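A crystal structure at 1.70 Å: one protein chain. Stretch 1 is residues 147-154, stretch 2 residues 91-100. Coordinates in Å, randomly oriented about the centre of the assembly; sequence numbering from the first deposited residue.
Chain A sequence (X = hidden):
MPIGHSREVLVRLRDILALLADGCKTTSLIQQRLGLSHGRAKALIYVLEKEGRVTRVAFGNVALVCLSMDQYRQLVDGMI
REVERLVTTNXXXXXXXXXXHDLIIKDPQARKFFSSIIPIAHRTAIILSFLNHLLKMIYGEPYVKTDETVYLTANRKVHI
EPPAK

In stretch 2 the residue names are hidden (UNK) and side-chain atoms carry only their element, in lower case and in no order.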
# COMPACT_ATOMS: atom_id res chain seq x y z
N ASP A 147 -13.70 -16.13 7.96
CA ASP A 147 -13.29 -15.32 9.09
C ASP A 147 -11.90 -14.76 8.77
O ASP A 147 -11.76 -13.91 7.87
CB ASP A 147 -13.34 -16.13 10.41
CG ASP A 147 -14.73 -16.65 10.75
OD1 ASP A 147 -15.73 -16.25 10.12
OD2 ASP A 147 -14.81 -17.48 11.68
N GLU A 148 -10.89 -15.25 9.47
CA GLU A 148 -9.51 -14.86 9.24
C GLU A 148 -8.92 -15.77 8.16
O GLU A 148 -9.02 -17.00 8.24
CB GLU A 148 -8.74 -14.98 10.55
CG GLU A 148 -7.33 -14.46 10.54
CD GLU A 148 -6.67 -14.64 11.90
OE1 GLU A 148 -7.35 -15.09 12.84
OE2 GLU A 148 -5.48 -14.34 12.04
N THR A 149 -8.35 -15.16 7.12
CA THR A 149 -7.71 -15.91 6.06
C THR A 149 -6.36 -16.39 6.55
O THR A 149 -5.65 -15.65 7.21
CB THR A 149 -7.48 -15.07 4.77
OG1 THR A 149 -7.04 -13.75 5.12
CG2 THR A 149 -8.74 -14.99 3.95
N VAL A 150 -6.02 -17.63 6.24
CA VAL A 150 -4.73 -18.18 6.59
C VAL A 150 -4.04 -18.75 5.34
O VAL A 150 -4.61 -19.55 4.62
CB VAL A 150 -4.84 -19.27 7.69
CG1 VAL A 150 -3.46 -19.76 8.08
CG2 VAL A 150 -5.57 -18.70 8.92
N TYR A 151 -2.81 -18.28 5.12
CA TYR A 151 -1.99 -18.62 3.95
C TYR A 151 -0.85 -19.53 4.40
O TYR A 151 -0.26 -19.28 5.44
CB TYR A 151 -1.39 -17.34 3.34
CG TYR A 151 -2.46 -16.44 2.75
CD1 TYR A 151 -2.83 -16.57 1.43
CD2 TYR A 151 -3.15 -15.53 3.55
CE1 TYR A 151 -3.86 -15.78 0.89
CE2 TYR A 151 -4.18 -14.74 3.01
CZ TYR A 151 -4.52 -14.87 1.68
OH TYR A 151 -5.55 -14.11 1.15
N LEU A 152 -0.55 -20.55 3.60
CA LEU A 152 0.57 -21.44 3.87
C LEU A 152 1.80 -20.84 3.22
O LEU A 152 1.81 -20.61 2.01
CB LEU A 152 0.30 -22.83 3.29
CG LEU A 152 -0.92 -23.56 3.84
CD1 LEU A 152 -1.16 -24.87 3.08
CD2 LEU A 152 -0.76 -23.82 5.34
N THR A 153 2.83 -20.59 4.01
CA THR A 153 4.05 -19.97 3.47
C THR A 153 4.77 -20.92 2.50
O THR A 153 5.44 -20.47 1.57
CB THR A 153 4.97 -19.41 4.57
OG1 THR A 153 5.34 -20.44 5.49
CG2 THR A 153 4.28 -18.24 5.31
N ALA A 154 4.58 -22.24 2.66
CA ALA A 154 5.09 -23.21 1.68
C ALA A 154 4.56 -23.02 0.24
O ALA A 154 5.14 -23.55 -0.71
CB ALA A 154 4.75 -24.63 2.14
N UNK A 91 10.19 -17.52 11.34
CA UNK A 91 10.10 -18.93 10.95
C UNK A 91 8.64 -19.40 10.79
O UNK A 91 8.27 -20.49 11.23
c UNK A 91 12.34 -19.43 12.11
n UNK A 91 15.19 -20.12 11.63
c UNK A 91 13.09 -20.45 12.97
c UNK A 91 14.60 -20.20 13.00
c UNK A 91 10.86 -19.82 11.95
N UNK A 92 7.84 -18.57 10.14
CA UNK A 92 6.40 -18.82 10.03
C UNK A 92 6.05 -19.82 8.93
O UNK A 92 6.53 -19.72 7.80
c UNK A 92 5.82 -16.43 10.87
c UNK A 92 5.56 -16.97 12.29
c UNK A 92 5.65 -17.51 9.80
c UNK A 92 4.91 -15.26 10.58
N UNK A 93 5.20 -20.78 9.29
CA UNK A 93 4.70 -21.78 8.37
C UNK A 93 3.32 -21.38 7.83
O UNK A 93 2.82 -21.95 6.86
n UNK A 93 8.72 -23.31 10.62
c UNK A 93 5.97 -23.56 9.70
c UNK A 93 7.11 -23.56 8.69
c UNK A 93 8.46 -23.96 9.29
c UNK A 93 4.63 -23.14 9.07
N UNK A 94 2.72 -20.37 8.46
CA UNK A 94 1.45 -19.83 7.98
C UNK A 94 1.38 -18.37 8.37
O UNK A 94 2.09 -17.94 9.28
c UNK A 94 0.85 -21.23 10.94
c UNK A 94 0.14 -20.42 10.08
c UNK A 94 0.26 -20.59 8.59
c UNK A 94 0.76 -21.07 12.31
c UNK A 94 -0.77 -19.26 11.98
c UNK A 94 -0.06 -20.09 12.84
c UNK A 94 -0.66 -19.43 10.61
N UNK A 95 0.51 -17.63 7.69
CA UNK A 95 0.36 -16.20 7.95
C UNK A 95 -1.05 -15.74 7.57
O UNK A 95 -1.68 -16.30 6.67
c UNK A 95 1.23 -15.44 5.71
c UNK A 95 1.48 -13.93 7.71
c UNK A 95 2.80 -13.26 7.48
c UNK A 95 1.44 -15.38 7.20
N UNK A 96 -1.55 -14.76 8.31
CA UNK A 96 -2.87 -14.19 8.13
C UNK A 96 -2.73 -12.66 8.12
O UNK A 96 -1.74 -12.13 8.59
c UNK A 96 -3.80 -14.61 9.26
o UNK A 96 -3.39 -14.07 10.52
N UNK A 97 -3.73 -11.95 7.59
CA UNK A 97 -3.61 -10.48 7.58
C UNK A 97 -3.40 -9.84 8.97
O UNK A 97 -2.56 -8.95 9.09
c UNK A 97 -4.91 -10.03 6.90
c UNK A 97 -4.95 -12.41 6.89
c UNK A 97 -5.31 -11.22 6.05
N UNK A 98 -4.14 -10.28 10.01
CA UNK A 98 -3.90 -9.69 11.32
C UNK A 98 -2.51 -10.00 11.85
O UNK A 98 -1.88 -9.15 12.46
c UNK A 98 -4.96 -10.35 12.20
c UNK A 98 -6.00 -10.81 11.27
c UNK A 98 -5.28 -11.22 10.06
N UNK A 99 -2.04 -11.22 11.64
CA UNK A 99 -0.68 -11.56 12.09
C UNK A 99 0.39 -10.74 11.38
O UNK A 99 1.36 -10.30 11.98
c UNK A 99 -1.13 -13.83 13.05
n UNK A 99 0.15 -16.68 15.17
n UNK A 99 2.18 -16.81 14.10
c UNK A 99 -0.44 -13.05 11.95
c UNK A 99 -0.96 -15.32 12.88
n UNK A 99 0.42 -15.78 13.04
c UNK A 99 0.91 -16.42 14.10
N UNK A 100 0.19 -10.53 10.08
CA UNK A 100 1.12 -9.72 9.31
C UNK A 100 1.06 -8.28 9.79
O UNK A 100 2.10 -7.65 9.95
c UNK A 100 1.69 -8.95 6.92
c UNK A 100 3.17 -9.31 7.07
c UNK A 100 0.82 -9.82 7.82
c UNK A 100 1.23 -9.06 5.45
O HOH W 1 3.73 -23.68 4.98

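Position 91 carries four carbons in a row ending in nitrogen and touches nothing on stretch 1. It is lysine, leaving the preceding helix with positive phi in a Schellman motif; its long polar chain suits an exposed site. Position 92 has four carbons forked at the second, the pattern of leucine. The end of its side chain leads away from stretch 1, and the backbone makes the contact: Thr 153 OG1 donates to Leu 92 O at 2.7 Å.

Position 93 again shows four carbons in a row and a terminal nitrogen, so it is lysine. Its side chain points away and curls back, Lys 93 NZ donating to Lys 91 O at 2.9 Å. Its carbonyl faces stretch 1, where Thr 153 N reaches Lys 93 O at 3.2 Å; a water bridges the same oxygen (2.7 Å from Lys 93 O) to Ala 154 N (2.9 Å from the water).

At position 94 one carbon leads to a six-carbon ring with no hydroxyl: phenylalanine. Val 150 CG1 lies 3.8 Å from Phe 94 CD1, giving an otherwise exposed ring an apolar neighbour. Position 95 has four carbons forked at the first, one arm two carbons long, hence isoleucine. Buried on the same sheet face as Tyr 151, it sets Ile 95 CG2 4.0 Å from Tyr 151 CB, an apolar fit for a beta-branched strand residue.

Position 96 holds one carbon and one oxygen, the side chain of serine. Ser 96 OG donates to Glu 148 OE2 at 2.6 Å and, as N-cap, accepts a weak bond from the backbone N of position 99, 3.3 Å from Ser 96 OG. A short hydroxyl can serve both.

At 97 and 98 three carbons close a ring onto the backbone nitrogen, so both are proline. Lacking an N-H, proline is well tolerated in a helix's first turn. Pro 97 CD packs 3.0 Å from Thr 149 OG1, and Pro 98 CG lies 3.7 Å from Glu 148 OE2. Position 99 has three carbons, a nitrogen, then a carbon bearing two nitrogens: arginine, exposed and barely touching Glu 148. Position 100, four carbons forked at the second, is leucine, buried but out of stretch 1's reach.

The contact centres on a short antiparallel pairing. Tyr 151 N donates to Ile 95 O (2.8 Å) and Ile 95 N to Tyr 151 O (2.9 Å), while Leu 152 and Phe 94 form the adjacent non-hydrogen-bonded pair. Thr 153 extends the ladder past one end; beyond the other, Glu 148 ties stretch 1 to the helix cap.

Stretch 2, residues 91-100: KLKFISPPRL
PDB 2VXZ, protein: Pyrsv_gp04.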